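Local coordinates for protein Old Yellow Enzyme (Pichia, PDB 6AGZ) that probably reduces the carbon-carbon double bond of enone compounds asymmetrically, using a bound flavin mononucleotide as its redox cofactor, at residues A[127-139]-A[193-205]. Sequence-based numbering, arbitrary orientation.
Sequences GLPFLAPSALYFS and LLDQFIQTTANKR
Pro133 lays its ring against Phe197 and the backbone of Gln196. Its CB sits 3.6 Å from the centroid of the Phe197 ring and only 5° off the ring normal, a CH-pi contact over the middle of one face. CG of Pro133 reaches Gln196 O at 3.5 Å. CD of Pro133 touches CB and OE1 of Gln196, the two side chains crossing at about a right angle. The amide of Gln196 is held from outside the contact, its NE2 bonding Gly191 O, just before the helix, and Leu114 O. The backbone of Pro133 is gripped too: Arg205 NH1 donates to Pro133 O at 2.8 Å, in the carbonyl plane and on a lone pair. The Arg205 chain bends at chi3 (73°), which turns the guanidinium back to this oxygen. NH1 also bonds Met156 O, and NH2 makes a salt bridge with Asp207.

The protein is a TIM barrel of the Old Yellow Enzyme family. Strand 130-132 lies outside the eight-stranded barrel, in a small parallel sheet with strand 153-155. Here its end meets helix 193-198, which follows barrel strand 183-187, and the loop after that helix.

Ser134 faces this loop. Its OG accepts from Lys204 N at 2.8 Å. The next amide, Arg205 N, goes instead to Asn203 OD1, closing an Asx turn. ND2 of the same Asn203 bonds Phe197 O and Tyr209 O. Leu136 lies across the Lys204 chain, its CD1 3.6 Å from Lys204 CG. The chain runs on past it, and Lys204 NZ donates to Thr200 O at 2.8 Å.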
loop_
_atom_site.group_PDB
_atom_site.type_symbol
_atom_site.label_atom_id
_atom_site.label_comp_id
_atom_site.label_asym_id
_atom_site.label_seq_id
_atom_site.Cartn_x
_atom_site.Cartn_y
_atom_site.Cartn_z
ATOM N N GLY A 127 24.828 -26.447 20.670
ATOM C CA GLY A 127 24.655 -27.496 19.682
ATOM C C GLY A 127 23.613 -27.212 18.625
ATOM O O GLY A 127 22.993 -28.147 18.109
ATOM N N LEU A 128 23.407 -25.944 18.278
ATOM C CA LEU A 128 22.349 -25.563 17.360
ATOM C C LEU A 128 22.921 -24.889 16.118
ATOM O O LEU A 128 23.919 -24.167 16.199
ATOM C CB LEU A 128 21.353 -24.617 18.040
ATOM C CG LEU A 128 20.577 -25.217 19.214
ATOM C CD1 LEU A 128 19.990 -24.121 20.085
ATOM C CD2 LEU A 128 19.484 -26.146 18.707
ATOM N N PRO A 129 22.310 -25.109 14.958
ATOM C CA PRO A 129 22.769 -24.449 13.734
ATOM C C PRO A 129 22.315 -22.995 13.674
ATOM O O PRO A 129 21.555 -22.506 14.511
ATOM C CB PRO A 129 22.118 -25.277 12.622
ATOM C CG PRO A 129 20.897 -25.850 13.256
ATOM C CD PRO A 129 21.267 -26.113 14.689
ATOM N N PHE A 130 22.805 -22.309 12.646
ATOM C CA PHE A 130 22.567 -20.886 12.421
ATOM C C PHE A 130 21.712 -20.766 11.164
ATOM O O PHE A 130 22.211 -20.952 10.050
ATOM C CB PHE A 130 23.901 -20.154 12.287
ATOM C CG PHE A 130 23.789 -18.659 12.246
ATOM C CD1 PHE A 130 22.946 -17.981 13.112
ATOM C CD2 PHE A 130 24.563 -17.928 11.361
ATOM C CE1 PHE A 130 22.861 -16.601 13.074
ATOM C CE2 PHE A 130 24.483 -16.552 11.320
ATOM C CZ PHE A 130 23.634 -15.887 12.178
ATOM N N LEU A 131 20.429 -20.466 11.342
ATOM C CA LEU A 131 19.435 -20.648 10.295
ATOM C C LEU A 131 18.895 -19.316 9.785
ATOM O O LEU A 131 18.923 -18.294 10.476
ATOM C CB LEU A 131 18.279 -21.518 10.801
ATOM C CG LEU A 131 18.706 -22.875 11.365
ATOM C CD1 LEU A 131 17.503 -23.671 11.844
ATOM C CD2 LEU A 131 19.501 -23.661 10.331
ATOM N N ALA A 132 18.385 -19.357 8.560
ATOM C CA ALA A 132 17.848 -18.196 7.862
ATOM C C ALA A 132 17.069 -18.698 6.645
ATOM O O ALA A 132 17.226 -19.858 6.248
ATOM C CB ALA A 132 18.970 -17.237 7.427
ATOM N N PRO A 133 16.214 -17.854 6.051
ATOM C CA PRO A 133 15.552 -18.275 4.804
ATOM C C PRO A 133 16.535 -18.604 3.695
ATOM O O PRO A 133 16.359 -19.606 2.990
ATOM C CB PRO A 133 14.668 -17.068 4.449
ATOM C CG PRO A 133 15.244 -15.923 5.218
ATOM C CD PRO A 133 15.750 -16.528 6.491
ATOM N N SER A 134 17.572 -17.789 3.526
ATOM C CA SER A 134 18.630 -18.052 2.565
ATOM C C SER A 134 19.977 -17.900 3.255
ATOM O O SER A 134 20.104 -17.213 4.271
ATOM C CB SER A 134 18.541 -17.113 1.354
ATOM O OG SER A 134 17.309 -17.279 0.672
ATOM N N ALA A 135 20.992 -18.553 2.687
ATOM C CA ALA A 135 22.337 -18.557 3.266
ATOM C C ALA A 135 23.018 -17.219 2.978
ATOM O O ALA A 135 23.938 -17.102 2.165
ATOM C CB ALA A 135 23.147 -19.729 2.729
ATOM N N LEU A 136 22.545 -16.191 3.679
ATOM C CA LEU A 136 23.039 -14.833 3.517
ATOM C C LEU A 136 23.165 -14.178 4.884
ATOM O O LEU A 136 22.337 -14.409 5.769
ATOM C CB LEU A 136 22.109 -13.997 2.627
ATOM C CG LEU A 136 21.829 -14.501 1.210
ATOM C CD1 LEU A 136 20.764 -13.643 0.551
ATOM C CD2 LEU A 136 23.102 -14.512 0.376
ATOM N N TYR A 137 24.206 -13.369 5.049
ATOM C CA TYR A 137 24.415 -12.593 6.261
ATOM C C TYR A 137 23.954 -11.159 6.038
ATOM O O TYR A 137 23.943 -10.662 4.909
ATOM C CB TYR A 137 25.889 -12.609 6.674
ATOM C CG TYR A 137 26.462 -13.994 6.866
ATOM C CD1 TYR A 137 26.376 -14.639 8.093
ATOM C CD2 TYR A 137 27.094 -14.657 5.821
ATOM C CE1 TYR A 137 26.900 -15.904 8.274
ATOM C CE2 TYR A 137 27.622 -15.923 5.992
ATOM C CZ TYR A 137 27.524 -16.541 7.221
ATOM O OH TYR A 137 28.046 -17.803 7.397
ATOM N N PHE A 138 23.564 -10.491 7.126
ATOM C CA PHE A 138 23.166 -9.094 7.003
ATOM C C PHE A 138 24.352 -8.138 7.031
ATOM O O PHE A 138 24.173 -6.952 6.733
ATOM C CB PHE A 138 22.151 -8.716 8.095
ATOM C CG PHE A 138 22.695 -8.759 9.502
ATOM C CD1 PHE A 138 23.405 -7.688 10.027
ATOM C CD2 PHE A 138 22.451 -9.852 10.318
ATOM C CE1 PHE A 138 23.889 -7.723 11.321
ATOM C CE2 PHE A 138 22.932 -9.891 11.615
ATOM C CZ PHE A 138 23.652 -8.825 12.117
ATOM N N SER A 139 25.546 -8.618 7.369
ATOM C CA SER A 139 26.729 -7.768 7.396
ATOM C C SER A 139 27.970 -8.643 7.310
ATOM O O SER A 139 27.944 -9.825 7.662
ATOM C CB SER A 139 26.772 -6.901 8.660
ATOM O OG SER A 139 26.954 -7.697 9.818
ATOM N N LEU A 193 13.779 -13.507 12.087
ATOM C CA LEU A 193 13.555 -14.614 11.154
ATOM C C LEU A 193 12.368 -14.370 10.226
ATOM O O LEU A 193 12.496 -14.454 8.998
ATOM C CB LEU A 193 13.356 -15.922 11.920
ATOM C CG LEU A 193 13.209 -17.122 10.977
ATOM C CD1 LEU A 193 14.558 -17.522 10.391
ATOM C CD2 LEU A 193 12.538 -18.306 11.653
ATOM N N LEU A 194 11.198 -14.081 10.797
ATOM C CA LEU A 194 10.004 -13.927 9.971
ATOM C C LEU A 194 10.145 -12.749 9.016
ATOM O O LEU A 194 9.779 -12.845 7.836
ATOM C CB LEU A 194 8.771 -13.763 10.855
ATOM C CG LEU A 194 8.621 -14.791 11.976
ATOM C CD1 LEU A 194 7.223 -14.725 12.519
ATOM C CD2 LEU A 194 8.935 -16.200 11.505
ATOM N N ASP A 195 10.684 -11.630 9.507
ATOM C CA ASP A 195 10.979 -10.509 8.624
ATOM C C ASP A 195 11.950 -10.927 7.526
ATOM O O ASP A 195 11.781 -10.548 6.362
ATOM C CB ASP A 195 11.541 -9.338 9.432
ATOM C CG ASP A 195 11.455 -8.022 8.685
ATOM O OD1 ASP A 195 10.478 -7.829 7.933
ATOM O OD2 ASP A 195 12.364 -7.181 8.852
ATOM N N GLN A 196 12.966 -11.722 7.880
ATOM C CA GLN A 196 13.895 -12.234 6.876
ATOM C C GLN A 196 13.161 -13.002 5.785
ATOM O O GLN A 196 13.506 -12.898 4.602
ATOM C CB GLN A 196 14.950 -13.123 7.533
ATOM C CG GLN A 196 15.832 -12.413 8.540
ATOM C CD GLN A 196 16.535 -13.375 9.475
ATOM O OE1 GLN A 196 16.790 -14.527 9.123
ATOM N NE2 GLN A 196 16.846 -12.909 10.679
ATOM N N PHE A 197 12.144 -13.783 6.160
ATOM C CA PHE A 197 11.333 -14.443 5.143
ATOM C C PHE A 197 10.518 -13.439 4.338
ATOM O O PHE A 197 10.258 -13.665 3.151
ATOM C CB PHE A 197 10.417 -15.486 5.783
ATOM C CG PHE A 197 11.047 -16.842 5.912
ATOM C CD1 PHE A 197 11.857 -17.144 6.995
ATOM C CD2 PHE A 197 10.841 -17.811 4.945
ATOM C CE1 PHE A 197 12.445 -18.390 7.112
ATOM C CE2 PHE A 197 11.426 -19.059 5.055
ATOM C CZ PHE A 197 12.231 -19.348 6.141
ATOM N N ILE A 198 10.120 -12.325 4.958
ATOM C CA ILE A 198 9.331 -11.327 4.240
ATOM C C ILE A 198 10.198 -10.518 3.277
ATOM O O ILE A 198 9.742 -10.143 2.189
ATOM C CB ILE A 198 8.602 -10.417 5.246
ATOM C CG1 ILE A 198 7.629 -11.231 6.099
ATOM C CG2 ILE A 198 7.862 -9.299 4.533
ATOM C CD1 ILE A 198 6.999 -10.437 7.223
ATOM N N GLN A 199 11.451 -10.251 3.641
ATOM C CA GLN A 199 12.272 -9.287 2.916
ATOM C C GLN A 199 12.905 -9.907 1.676
ATOM O O GLN A 199 13.447 -11.016 1.730
ATOM C CB GLN A 199 13.363 -8.730 3.832
ATOM C CG GLN A 199 12.841 -7.964 5.036
ATOM C CD GLN A 199 12.210 -6.638 4.664
ATOM O OE1 GLN A 199 12.484 -6.082 3.599
ATOM N NE2 GLN A 199 11.360 -6.120 5.543
ATOM N N THR A 200 12.844 -9.178 0.556
ATOM C CA THR A 200 13.533 -9.612 -0.656
ATOM C C THR A 200 15.043 -9.628 -0.464
ATOM O O THR A 200 15.739 -10.445 -1.080
ATOM C CB THR A 200 13.170 -8.703 -1.831
ATOM O OG1 THR A 200 13.444 -7.338 -1.488
ATOM C CG2 THR A 200 11.697 -8.845 -2.189
ATOM N N THR A 201 15.569 -8.733 0.378
ATOM C CA THR A 201 17.007 -8.692 0.617
ATOM C C THR A 201 17.509 -9.975 1.267
ATOM O O THR A 201 18.648 -10.389 1.024
ATOM C CB THR A 201 17.363 -7.490 1.494
ATOM O OG1 THR A 201 16.556 -7.506 2.680
ATOM C CG2 THR A 201 17.129 -6.190 0.740
ATOM N N ALA A 202 16.677 -10.618 2.086
ATOM C CA ALA A 202 17.097 -11.788 2.843
ATOM C C ALA A 202 16.586 -13.104 2.272
ATOM O O ALA A 202 17.182 -14.151 2.550
ATOM C CB ALA A 202 16.638 -11.666 4.301
ATOM N N ASN A 203 15.513 -13.082 1.482
ATOM C CA ASN A 203 14.850 -14.295 1.012
ATOM C C ASN A 203 15.095 -14.452 -0.486
ATOM O O ASN A 203 14.487 -13.747 -1.298
ATOM C CB ASN A 203 13.355 -14.247 1.325
ATOM C CG ASN A 203 12.657 -15.573 1.068
ATOM O OD1 ASN A 203 13.192 -16.452 0.395
ATOM N ND2 ASN A 203 11.453 -15.720 1.610
ATOM N N LYS A 204 15.977 -15.386 -0.845
ATOM C CA LYS A 204 16.198 -15.769 -2.233
ATOM C C LYS A 204 15.628 -17.145 -2.549
ATOM O O LYS A 204 15.971 -17.723 -3.585
ATOM C CB LYS A 204 17.692 -15.743 -2.566
ATOM C CG LYS A 204 18.435 -14.520 -2.065
ATOM C CD LYS A 204 17.919 -13.241 -2.699
ATOM C CE LYS A 204 18.675 -12.033 -2.167
ATOM N NZ LYS A 204 18.078 -10.749 -2.626
ATOM N N ARG A 205 14.779 -17.687 -1.676
ATOM C CA ARG A 205 14.273 -19.041 -1.855
ATOM C C ARG A 205 13.458 -19.152 -3.138
ATOM O O ARG A 205 12.807 -18.199 -3.575
ATOM C CB ARG A 205 13.415 -19.454 -0.658
ATOM C CG ARG A 205 14.153 -19.450 0.671
ATOM C CD ARG A 205 13.241 -19.863 1.814
ATOM N NE ARG A 205 12.946 -21.292 1.790
ATOM C CZ ARG A 205 13.669 -22.212 2.421
ATOM N NH1 ARG A 205 14.730 -21.850 3.130
ATOM N NH2 ARG A 205 13.332 -23.493 2.345
#